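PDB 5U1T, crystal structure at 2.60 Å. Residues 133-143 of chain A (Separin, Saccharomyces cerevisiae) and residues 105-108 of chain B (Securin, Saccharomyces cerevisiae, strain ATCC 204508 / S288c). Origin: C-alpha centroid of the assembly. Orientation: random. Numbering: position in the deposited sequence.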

# COMPACT_ATOMS: atom_id res chain seq x y z
N LYS A 133 -46.63 41.28 16.18
CA LYS A 133 -47.02 42.57 15.66
C LYS A 133 -48.38 43.05 16.22
O LYS A 133 -48.57 44.24 16.50
CB LYS A 133 -47.04 42.51 14.13
CG LYS A 133 -45.68 42.28 13.51
CD LYS A 133 -45.66 42.55 12.01
CE LYS A 133 -44.27 42.32 11.42
NZ LYS A 133 -44.18 42.86 10.03
N ILE A 134 -49.31 42.11 16.39
CA ILE A 134 -50.61 42.41 16.97
C ILE A 134 -50.42 42.85 18.43
O ILE A 134 -51.11 43.77 18.89
CB ILE A 134 -51.59 41.19 16.87
CG1 ILE A 134 -51.92 40.86 15.42
CG2 ILE A 134 -52.89 41.47 17.61
CD1 ILE A 134 -52.80 39.67 15.25
N LEU A 135 -49.50 42.21 19.14
CA LEU A 135 -49.22 42.61 20.52
C LEU A 135 -48.58 44.01 20.54
O LEU A 135 -48.91 44.84 21.40
CB LEU A 135 -48.32 41.59 21.21
CG LEU A 135 -48.90 40.17 21.31
CD1 LEU A 135 -47.84 39.11 21.70
CD2 LEU A 135 -50.03 40.16 22.29
N ALA A 136 -47.70 44.27 19.59
CA ALA A 136 -47.07 45.57 19.48
C ALA A 136 -48.11 46.64 19.16
O ALA A 136 -48.04 47.76 19.68
CB ALA A 136 -45.97 45.55 18.44
N LEU A 137 -49.06 46.31 18.30
CA LEU A 137 -50.13 47.26 17.99
C LEU A 137 -51.02 47.50 19.21
O LEU A 137 -51.45 48.62 19.45
CB LEU A 137 -50.97 46.78 16.81
CG LEU A 137 -50.27 46.87 15.45
CD1 LEU A 137 -51.18 46.40 14.34
CD2 LEU A 137 -49.76 48.26 15.17
N GLN A 138 -51.29 46.44 19.96
CA GLN A 138 -52.05 46.54 21.21
C GLN A 138 -51.37 47.53 22.14
O GLN A 138 -52.03 48.41 22.70
CB GLN A 138 -52.19 45.16 21.88
CG GLN A 138 -52.92 45.13 23.23
CD GLN A 138 -54.39 45.55 23.14
OE1 GLN A 138 -54.99 45.54 22.06
NE2 GLN A 138 -54.97 45.91 24.28
N ILE A 139 -50.06 47.39 22.30
CA ILE A 139 -49.29 48.25 23.18
C ILE A 139 -49.34 49.70 22.69
O ILE A 139 -49.63 50.60 23.49
CB ILE A 139 -47.82 47.77 23.29
CG1 ILE A 139 -47.78 46.38 23.93
CG2 ILE A 139 -46.99 48.73 24.12
CD1 ILE A 139 -46.41 45.78 24.04
N ILE A 140 -49.11 49.93 21.40
CA ILE A 140 -49.16 51.28 20.82
C ILE A 140 -50.52 51.91 21.09
O ILE A 140 -50.66 53.11 21.38
CB ILE A 140 -48.88 51.28 19.31
CG1 ILE A 140 -47.49 50.72 19.02
CG2 ILE A 140 -49.00 52.68 18.73
CD1 ILE A 140 -47.18 50.55 17.55
N LEU A 141 -51.54 51.07 21.02
CA LEU A 141 -52.88 51.52 21.34
C LEU A 141 -53.02 51.90 22.81
O LEU A 141 -53.44 53.00 23.12
CB LEU A 141 -53.88 50.44 20.97
CG LEU A 141 -55.31 50.95 21.05
CD1 LEU A 141 -55.47 52.14 20.13
CD2 LEU A 141 -56.23 49.82 20.68
N LYS A 142 -52.68 50.99 23.72
CA LYS A 142 -52.90 51.26 25.13
C LYS A 142 -51.96 52.32 25.71
O LYS A 142 -52.28 52.93 26.73
CB LYS A 142 -52.80 49.98 25.95
CG LYS A 142 -53.89 49.00 25.63
CD LYS A 142 -55.23 49.70 25.58
CE LYS A 142 -56.11 49.33 26.76
NZ LYS A 142 -56.91 48.07 26.47
N ARG A 143 -50.82 52.54 25.07
CA ARG A 143 -49.94 53.64 25.47
C ARG A 143 -50.38 54.96 24.83
O ARG A 143 -49.81 56.02 25.11
CB ARG A 143 -48.49 53.34 25.10
CG ARG A 143 -47.90 52.15 25.86
CD ARG A 143 -46.39 52.05 25.66
NE ARG A 143 -45.63 52.87 26.60
CZ ARG A 143 -44.36 52.64 26.91
NH1 ARG A 143 -43.71 51.62 26.34
NH2 ARG A 143 -43.73 53.42 27.78
N GLU B 105 -60.52 50.37 22.75
CA GLU B 105 -59.57 49.86 23.75
C GLU B 105 -58.78 48.61 23.32
O GLU B 105 -58.04 48.01 24.11
CB GLU B 105 -60.30 49.55 25.05
CG GLU B 105 -59.58 50.04 26.30
CD GLU B 105 -60.55 50.31 27.46
OE1 GLU B 105 -60.86 49.34 28.20
OE2 GLU B 105 -61.00 51.47 27.62
N GLY B 106 -58.92 48.22 22.06
CA GLY B 106 -58.22 47.06 21.56
C GLY B 106 -58.80 45.71 21.96
O GLY B 106 -59.95 45.62 22.39
N LEU B 107 -58.01 44.66 21.79
CA LEU B 107 -58.43 43.34 22.23
C LEU B 107 -58.58 43.31 23.76
O LEU B 107 -57.87 44.03 24.48
CB LEU B 107 -57.43 42.30 21.75
CG LEU B 107 -56.96 42.54 20.31
CD1 LEU B 107 -55.80 41.61 19.95
CD2 LEU B 107 -58.12 42.37 19.33
N ASP B 108 -59.52 42.52 24.26
CA ASP B 108 -59.70 42.41 25.70
C ASP B 108 -58.85 41.28 26.25
O ASP B 108 -58.40 40.41 25.49
CB ASP B 108 -61.19 42.25 26.05
CG ASP B 108 -61.88 41.11 25.31
OD1 ASP B 108 -61.36 39.97 25.28
OD2 ASP B 108 -63.00 41.38 24.79

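The shortest polar contact joins Lys A142 NZ to the carbonyl Glu B105 O at 2.6 Å, a hydrogen bond from a charged ammonium to a backbone acceptor. The lysine reaches it by folding: chi1 and chi2 are both m, and chi3, at -109°, lies between wells. Its CA-to-CB bond points sideways, yet its end comes nearer to the securin segment. The glutamate carboxylate stands farther off: Lys A142 NZ and Glu B105 OE1 are 4.5 Å apart, too far for a salt bridge although the charges are opposite.

A second hydrogen bond runs the other way, from Leu B107 N to Gln A138 OE1 at 3.2 Å; its N-H...acceptor angle of 136° is well short of linear. Both bonds thus pair a separin side chain with the securin backbone. This is consistent with the helix: the separin residues 133-142 are helical, and the main-chain N atoms from Leu A137 to Lys A142 are engaged in i to i+4 bonds, such as Lys A142 N to Gln A138 O (2.8 Å), whereas the securin stretch has no regular helix or strand.

Between the two bonds lies Gly B106, whose CA is 6.2 Å from that of Gln A138. Its phi of 78° by itself favours glycine, and the local packing adds a steric reason: an ideal CB here would sit 2.4 Å from Gln A138 OE1, a clash, and 3.1 Å from Leu A141 CD2. The leucine, with CA-to-CB directed toward securin, instead packs its methyl against bare backbone, Leu A141 CD2 approaching Gly B106 N at 3.4 Å.

One turn before Gln A138, apolar packing takes over. Ile A134 CG2 meets Leu B107 CD1 at 3.7 Å, a van der Waals contact between two buried side chains. In all, the two stretches bury 289 Å², both sides summed.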